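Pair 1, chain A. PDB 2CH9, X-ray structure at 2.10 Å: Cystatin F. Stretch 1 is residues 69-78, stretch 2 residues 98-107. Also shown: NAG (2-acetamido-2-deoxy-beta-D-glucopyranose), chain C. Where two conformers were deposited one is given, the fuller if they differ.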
# COMPACT_ATOMS: atom_id res chain seq x y z
N TYR A 69 -4.35 6.75 3.09
CA TYR A 69 -4.72 7.21 1.75
C TYR A 69 -3.71 6.74 0.74
O TYR A 69 -2.51 6.77 1.00
CB TYR A 69 -4.84 8.73 1.71
CG TYR A 69 -5.95 9.24 2.59
CD1 TYR A 69 -7.27 9.29 2.12
CD2 TYR A 69 -5.70 9.62 3.90
CE1 TYR A 69 -8.29 9.74 2.94
CE2 TYR A 69 -6.72 10.07 4.72
CZ TYR A 69 -8.00 10.13 4.24
OH TYR A 69 -8.99 10.59 5.06
N MET A 70 -4.19 6.23 -0.38
CA MET A 70 -3.31 5.93 -1.50
C MET A 70 -3.72 6.90 -2.59
O MET A 70 -4.86 6.84 -3.06
CB MET A 70 -3.48 4.47 -1.95
CG MET A 70 -3.25 3.48 -0.83
SD MET A 70 -3.68 1.81 -1.28
CE MET A 70 -2.91 0.92 0.08
N LEU A 71 -2.81 7.79 -2.98
CA LEU A 71 -3.17 8.93 -3.81
C LEU A 71 -2.33 9.02 -5.07
O LEU A 71 -1.13 8.75 -5.05
CB LEU A 71 -3.03 10.25 -3.05
CG LEU A 71 -3.72 10.45 -1.71
CD1 LEU A 71 -3.42 11.85 -1.23
CD2 LEU A 71 -5.24 10.24 -1.80
N GLU A 72 -2.99 9.40 -6.16
CA GLU A 72 -2.34 9.83 -7.38
C GLU A 72 -2.59 11.34 -7.45
O GLU A 72 -3.71 11.79 -7.66
CB GLU A 72 -2.96 9.11 -8.59
CG GLU A 72 -2.26 9.36 -9.89
CD GLU A 72 -2.95 8.65 -11.05
OE1 GLU A 72 -4.05 9.10 -11.47
OE2 GLU A 72 -2.40 7.64 -11.55
N VAL A 73 -1.52 12.10 -7.27
CA VAL A 73 -1.62 13.54 -7.06
C VAL A 73 -0.57 14.26 -7.93
O VAL A 73 0.57 13.81 -8.03
CB VAL A 73 -1.46 13.90 -5.54
CG1 VAL A 73 -0.32 13.11 -4.91
CG2 VAL A 73 -1.29 15.40 -5.32
N GLU A 74 -0.98 15.31 -8.63
CA GLU A 74 -0.04 16.14 -9.35
C GLU A 74 0.39 17.31 -8.46
O GLU A 74 -0.43 17.87 -7.73
CB GLU A 74 -0.64 16.65 -10.66
CG GLU A 74 -0.69 15.58 -11.76
CD GLU A 74 -1.56 15.98 -12.94
OE1 GLU A 74 -1.73 17.20 -13.19
OE2 GLU A 74 -2.09 15.08 -13.62
N ILE A 75 1.67 17.64 -8.49
CA ILE A 75 2.19 18.78 -7.74
C ILE A 75 2.88 19.76 -8.69
O ILE A 75 3.42 19.35 -9.71
CB ILE A 75 3.14 18.35 -6.61
CG1 ILE A 75 4.41 17.68 -7.17
CG2 ILE A 75 2.41 17.41 -5.63
CD1 ILE A 75 5.49 17.48 -6.13
N GLY A 76 2.83 21.04 -8.35
CA GLY A 76 3.41 22.08 -9.20
C GLY A 76 4.18 23.12 -8.42
O GLY A 76 3.86 23.42 -7.26
N ARG A 77 5.21 23.68 -9.06
CA ARG A 77 6.02 24.72 -8.44
C ARG A 77 5.21 26.00 -8.27
O ARG A 77 4.53 26.44 -9.19
CB ARG A 77 7.30 24.97 -9.24
CG ARG A 77 8.26 25.92 -8.53
CD ARG A 77 9.48 26.26 -9.36
NE ARG A 77 10.52 25.23 -9.32
CZ ARG A 77 11.07 24.66 -10.39
NH1 ARG A 77 10.70 25.03 -11.61
NH2 ARG A 77 12.00 23.73 -10.24
N THR A 78 5.27 26.59 -7.07
CA THR A 78 4.63 27.87 -6.78
C THR A 78 5.64 29.02 -6.83
O THR A 78 6.84 28.80 -7.02
CB THR A 78 3.93 27.88 -5.39
OG1 THR A 78 4.93 27.88 -4.36
CG2 THR A 78 3.03 26.68 -5.21
N THR A 98 9.49 29.35 -17.87
CA THR A 98 10.79 28.77 -17.53
C THR A 98 10.85 28.25 -16.09
O THR A 98 11.77 27.51 -15.74
CB THR A 98 11.96 29.75 -17.79
OG1 THR A 98 13.17 29.00 -17.99
CG2 THR A 98 12.15 30.70 -16.63
N LEU A 99 9.87 28.62 -15.28
CA LEU A 99 9.83 28.19 -13.89
C LEU A 99 8.69 27.22 -13.60
O LEU A 99 8.65 26.59 -12.54
CB LEU A 99 9.81 29.40 -12.94
CG LEU A 99 11.06 30.30 -12.95
CD1 LEU A 99 10.82 31.58 -12.15
CD2 LEU A 99 12.30 29.57 -12.45
N LYS A 100 7.76 27.09 -14.55
CA LYS A 100 6.68 26.10 -14.47
C LYS A 100 7.26 24.68 -14.43
O LYS A 100 8.00 24.29 -15.34
CB LYS A 100 5.73 26.21 -15.66
CG LYS A 100 4.53 27.13 -15.48
CD LYS A 100 3.33 26.58 -16.27
CE LYS A 100 2.21 27.62 -16.42
NZ LYS A 100 2.49 28.64 -17.49
N GLN A 101 6.94 23.94 -13.38
CA GLN A 101 7.32 22.53 -13.28
C GLN A 101 6.23 21.73 -12.57
O GLN A 101 5.79 22.10 -11.48
CB GLN A 101 8.66 22.36 -12.56
CG GLN A 101 9.04 20.90 -12.33
CD GLN A 101 10.52 20.68 -12.17
OE1 GLN A 101 10.97 20.10 -11.17
NE2 GLN A 101 11.31 21.12 -13.15
N THR A 102 5.82 20.63 -13.20
CA THR A 102 4.83 19.74 -12.63
C THR A 102 5.39 18.33 -12.50
O THR A 102 6.14 17.87 -13.36
CB THR A 102 3.53 19.73 -13.46
OG1 THR A 102 3.05 21.07 -13.61
CG2 THR A 102 2.43 18.92 -12.78
N LEU A 103 5.03 17.66 -11.41
CA LEU A 103 5.36 16.26 -11.22
C LEU A 103 4.12 15.44 -10.98
O LEU A 103 3.16 15.93 -10.37
CB LEU A 103 6.31 16.07 -10.03
CG LEU A 103 7.76 16.54 -10.20
CD1 LEU A 103 7.91 17.97 -9.70
CD2 LEU A 103 8.70 15.62 -9.45
N SER A 104 4.14 14.20 -11.46
CA SER A 104 3.14 13.20 -11.13
C SER A 104 3.67 12.33 -10.00
O SER A 104 4.73 11.70 -10.14
CB SER A 104 2.82 12.31 -12.33
OG SER A 104 2.28 13.05 -13.41
N CYS A 105 2.93 12.29 -8.90
CA CYS A 105 3.32 11.53 -7.73
C CYS A 105 2.32 10.43 -7.38
O CYS A 105 1.14 10.52 -7.68
CB CYS A 105 3.48 12.45 -6.52
SG CYS A 105 4.66 13.79 -6.73
N TYR A 106 2.83 9.39 -6.73
CA TYR A 106 2.01 8.47 -5.98
C TYR A 106 2.42 8.62 -4.52
O TYR A 106 3.61 8.65 -4.19
CB TYR A 106 2.22 7.02 -6.45
CG TYR A 106 1.50 6.04 -5.55
CD1 TYR A 106 0.12 5.83 -5.66
CD2 TYR A 106 2.19 5.35 -4.53
CE1 TYR A 106 -0.55 4.97 -4.82
CE2 TYR A 106 1.52 4.48 -3.68
CZ TYR A 106 0.15 4.28 -3.84
OH TYR A 106 -0.52 3.42 -3.01
N SER A 107 1.43 8.72 -3.64
CA SER A 107 1.73 8.75 -2.23
C SER A 107 0.82 7.85 -1.39
O SER A 107 -0.32 7.54 -1.77
CB SER A 107 1.67 10.18 -1.69
OG SER A 107 0.34 10.63 -1.63
C1 NAG C . 11.29 34.16 -15.72
C2 NAG C . 11.53 35.64 -16.07
C3 NAG C . 12.92 35.87 -16.66
C4 NAG C . 14.02 35.25 -15.79
C5 NAG C . 13.66 33.81 -15.38
C6 NAG C . 14.65 33.25 -14.34
C7 NAG C . 9.45 36.80 -16.60
C8 NAG C . 8.61 37.45 -17.67
N2 NAG C . 10.52 36.13 -17.00
O3 NAG C . 13.16 37.25 -16.80
O4 NAG C . 15.24 35.29 -16.51
O5 NAG C . 12.34 33.72 -14.86
O6 NAG C . 14.31 33.67 -13.03
O7 NAG C . 9.12 36.90 -15.41
O HOH W 1 4.50 25.30 -12.03

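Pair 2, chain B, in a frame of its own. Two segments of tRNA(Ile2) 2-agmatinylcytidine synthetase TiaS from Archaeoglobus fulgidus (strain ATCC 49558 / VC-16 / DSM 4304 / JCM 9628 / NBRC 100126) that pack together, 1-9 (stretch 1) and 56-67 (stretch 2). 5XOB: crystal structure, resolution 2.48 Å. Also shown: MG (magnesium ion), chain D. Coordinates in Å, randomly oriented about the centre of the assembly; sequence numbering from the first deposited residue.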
# COMPACT_ATOMS: atom_id res chain seq x y z
N MET B 1 -2.42 14.47 33.38
CA MET B 1 -3.51 14.22 32.39
C MET B 1 -2.98 13.57 31.12
O MET B 1 -1.97 14.00 30.56
CB MET B 1 -4.30 15.49 32.02
CG MET B 1 -3.60 16.82 32.21
SD MET B 1 -4.67 18.24 31.89
CE MET B 1 -6.10 17.89 32.92
N ARG B 2 -3.67 12.52 30.69
CA ARG B 2 -3.33 11.79 29.47
C ARG B 2 -3.87 12.52 28.24
O ARG B 2 -5.08 12.69 28.09
CB ARG B 2 -3.90 10.37 29.52
CG ARG B 2 -3.19 9.47 30.52
CD ARG B 2 -3.69 8.04 30.40
NE ARG B 2 -2.66 7.08 30.81
CZ ARG B 2 -2.68 5.78 30.50
NH1 ARG B 2 -3.68 5.26 29.79
NH2 ARG B 2 -1.69 5.00 30.92
N VAL B 3 -2.96 12.96 27.37
CA VAL B 3 -3.34 13.72 26.18
C VAL B 3 -2.68 13.17 24.92
O VAL B 3 -1.47 12.92 24.87
CB VAL B 3 -2.98 15.21 26.34
CG1 VAL B 3 -3.46 16.01 25.13
CG2 VAL B 3 -3.59 15.78 27.61
N TRP B 4 -3.51 12.97 23.89
CA TRP B 4 -3.06 12.52 22.58
C TRP B 4 -2.58 13.70 21.75
O TRP B 4 -3.31 14.68 21.58
CB TRP B 4 -4.19 11.82 21.82
CG TRP B 4 -4.35 10.36 22.15
CD1 TRP B 4 -5.31 9.80 22.94
CD2 TRP B 4 -3.53 9.28 21.68
NE1 TRP B 4 -5.14 8.44 22.99
CE2 TRP B 4 -4.06 8.09 22.22
CE3 TRP B 4 -2.41 9.20 20.85
CZ2 TRP B 4 -3.50 6.83 21.97
CZ3 TRP B 4 -1.85 7.95 20.59
CH2 TRP B 4 -2.39 6.78 21.15
N VAL B 5 -1.36 13.60 21.23
CA VAL B 5 -0.80 14.64 20.38
C VAL B 5 -0.74 14.17 18.93
O VAL B 5 -0.26 13.08 18.65
CB VAL B 5 0.62 15.01 20.83
CG1 VAL B 5 1.17 16.12 19.94
CG2 VAL B 5 0.61 15.44 22.29
N GLY B 6 -1.23 15.02 18.02
CA GLY B 6 -1.29 14.68 16.60
C GLY B 6 -0.51 15.70 15.81
O GLY B 6 -0.49 16.87 16.17
N ILE B 7 0.17 15.24 14.75
CA ILE B 7 1.00 16.11 13.91
C ILE B 7 1.02 15.61 12.46
O ILE B 7 1.15 14.41 12.23
CB ILE B 7 2.47 16.16 14.40
CG1 ILE B 7 2.56 16.36 15.91
CG2 ILE B 7 3.23 17.29 13.70
CD1 ILE B 7 3.97 16.26 16.47
N ASP B 8 0.91 16.53 11.50
CA ASP B 8 1.16 16.22 10.07
C ASP B 8 1.68 17.45 9.29
O ASP B 8 1.68 18.57 9.80
CB ASP B 8 -0.10 15.66 9.39
CG ASP B 8 0.19 14.91 8.06
OD1 ASP B 8 1.37 14.66 7.72
OD2 ASP B 8 -0.78 14.55 7.35
N ASP B 9 2.16 17.19 8.08
CA ASP B 9 2.49 18.21 7.07
C ASP B 9 3.74 19.02 7.42
O ASP B 9 3.77 20.26 7.41
CB ASP B 9 1.27 19.09 6.78
CG ASP B 9 1.07 19.31 5.30
OD1 ASP B 9 2.08 19.35 4.56
OD2 ASP B 9 -0.11 19.43 4.89
N ASN B 56 2.14 9.40 2.31
CA ASN B 56 1.09 10.27 2.88
C ASN B 56 0.69 9.91 4.34
O ASN B 56 -0.36 9.29 4.56
CB ASN B 56 -0.15 10.20 1.96
CG ASN B 56 -1.32 11.04 2.46
OD1 ASN B 56 -1.24 11.71 3.50
ND2 ASN B 56 -2.42 11.02 1.72
N GLY B 57 1.48 10.33 5.32
CA GLY B 57 1.31 9.83 6.70
C GLY B 57 1.46 10.79 7.87
O GLY B 57 2.47 11.46 8.00
N ALA B 58 0.46 10.80 8.74
CA ALA B 58 0.47 11.60 9.97
C ALA B 58 0.88 10.75 11.19
O ALA B 58 0.85 9.52 11.13
CB ALA B 58 -0.91 12.20 10.20
N VAL B 59 1.24 11.41 12.29
CA VAL B 59 1.71 10.73 13.50
C VAL B 59 0.97 11.23 14.76
O VAL B 59 0.65 12.42 14.87
CB VAL B 59 3.23 10.96 13.73
CG1 VAL B 59 3.74 10.24 14.98
CG2 VAL B 59 4.04 10.55 12.50
N SER B 60 0.71 10.31 15.69
CA SER B 60 0.24 10.68 17.02
C SER B 60 1.00 9.96 18.13
O SER B 60 1.67 8.95 17.90
CB SER B 60 -1.25 10.39 17.16
OG SER B 60 -1.54 9.04 16.85
N PHE B 61 0.90 10.50 19.35
CA PHE B 61 1.42 9.81 20.52
C PHE B 61 0.71 10.26 21.79
O PHE B 61 0.22 11.39 21.88
CB PHE B 61 2.93 10.00 20.65
CG PHE B 61 3.37 11.44 20.73
CD1 PHE B 61 3.58 12.05 21.96
CD2 PHE B 61 3.58 12.18 19.56
CE1 PHE B 61 3.99 13.38 22.03
CE2 PHE B 61 3.98 13.51 19.63
CZ PHE B 61 4.19 14.11 20.86
N LEU B 62 0.68 9.36 22.77
CA LEU B 62 0.01 9.61 24.04
C LEU B 62 1.01 10.08 25.10
O LEU B 62 2.05 9.45 25.30
CB LEU B 62 -0.67 8.33 24.53
CG LEU B 62 -1.67 8.46 25.69
CD1 LEU B 62 -2.77 9.46 25.38
CD2 LEU B 62 -2.28 7.10 26.00
N VAL B 63 0.67 11.18 25.77
CA VAL B 63 1.50 11.68 26.86
C VAL B 63 0.69 11.90 28.13
O VAL B 63 -0.53 12.00 28.09
CB VAL B 63 2.19 13.00 26.50
CG1 VAL B 63 3.02 12.81 25.24
CG2 VAL B 63 1.17 14.11 26.29
N GLU B 64 1.41 11.95 29.25
CA GLU B 64 0.85 12.33 30.54
C GLU B 64 1.60 13.58 30.98
O GLU B 64 2.83 13.57 31.06
CB GLU B 64 1.04 11.20 31.55
CG GLU B 64 0.72 11.57 33.00
CD GLU B 64 -0.72 11.28 33.40
OE1 GLU B 64 -1.19 10.14 33.19
OE2 GLU B 64 -1.38 12.20 33.94
N VAL B 65 0.86 14.65 31.23
CA VAL B 65 1.43 15.93 31.62
C VAL B 65 0.50 16.57 32.64
O VAL B 65 -0.63 16.13 32.80
CB VAL B 65 1.57 16.91 30.43
CG1 VAL B 65 2.54 16.36 29.39
CG2 VAL B 65 0.22 17.22 29.80
N ASP B 66 0.98 17.61 33.31
CA ASP B 66 0.17 18.33 34.28
C ASP B 66 -0.69 19.40 33.62
O ASP B 66 -1.87 19.55 33.94
CB ASP B 66 1.05 18.97 35.36
CG ASP B 66 1.51 17.96 36.39
OD1 ASP B 66 0.66 17.45 37.15
OD2 ASP B 66 2.73 17.69 36.44
N ASP B 67 -0.10 20.16 32.69
CA ASP B 67 -0.83 21.22 32.01
C ASP B 67 -0.73 21.12 30.49
O ASP B 67 0.36 21.00 29.91
CB ASP B 67 -0.36 22.59 32.48
CG ASP B 67 -1.16 23.73 31.86
OD1 ASP B 67 -2.35 23.54 31.53
OD2 ASP B 67 -0.60 24.84 31.72
MG MG D . 1.72 13.62 5.40

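Superposing N, CA and C of 14 central residues of pair 2 on pair 1 leaves an RMSD of 0.4 Å, so the two backbones are nearly interchangeable. Both are antiparallel strand pairs: the angle between N-to-C directions is 155° in pair 1 and 151° in pair 2, with axes approaching to 4.7 Å and 4.5 Å. On the first strand Leu71(A) through Arg77(A) match Met1(B) through Ile7(B); on the second, Lys100(A) through Ser107(A) match Ala58(B) through Val65(B).

The hydrogen-bond ladder confirms the register. In pair 1, Ile75(A) N reaches Leu103(A) O at 2.9 Å and Leu103(A) N returns to Ile75(A) O at 2.9 Å; at the matched rung of pair 2, Val5(B) N lies 2.8 Å from Phe61(B) O and Phe61(B) N 2.9 Å from Val5(B) O. Between such rungs, CA-H...O contacts knit the non-hydrogen-bonded pairs, as in Gly76(A) CA to Gln101(A) O at 3.3 Å and Gly6(B) CA to Val59(B) O at 3.4 Å. This glycine is common to both, and the strands run close there: Gly76(A) CA lies 4.4 Å from Thr102(A) CA, and Gly6(B) CA 4.3 Å from Ser60(B) CA.

On the face carrying Val73(A), Ile75(A), Leu103(A) and Cys105(A), and its counterpart with Val3(B), Val5(B), Phe61(B) and Val63(B), both pairs pack apolar groups, but with different shapes. Ile75(A) spans two neighbours, CG1 lying 3.8 Å from Leu103(A) CB and CD1 3.8 Å from Cys105(A) SG. The shorter Val5(B) meets a ring instead: its CB sits over one face of Phe61(B), 3.9 Å from the centroid and 18° off the normal, while its CG2 is 4.3 Å from Val63(B) CG2. Phe61(B), with chi1 in p where Leu103(A) is in m, also receives Ile7(B) CD1 near its ring plane, 4.2 Å from CE2.

The opposite face diverges more. Glu74(A) and Ser104(A) touch lightly, CG to OG at 4.2 Å, and the glutamate carboxylate is hydrogen-bonded elsewhere in the structure. Trp4(B) and Leu62(B) fill the same positions with an intimate CH-pi contact: Leu62(B) CD1 stands 3.5 Å from the centroid of the Trp4(B) five-membered ring, only 7° off its normal.

Polar groups differ towards the ends. Arg77(A), matched to Ile7(B), sends NH1 to Leu99(A) O at 2.7 Å, and Gln101(A) CB covers one face of its guanidinium. A water extends this end of the ladder, donating to Arg77(A) O and accepting from Gln101(A) N, each at 3.1 Å. In pair 2 the matched atoms bond directly, Val59(B) N to Ile7(B) O at 3.0 Å. At the other end, Met1(B) N makes a salt bridge with Glu64(B) OE2 at 2.6 Å and a hydrogen bond to Val65(B) O at 2.5 Å; the matched Leu71(A) N bonds Ser107(A) O at 2.8 Å.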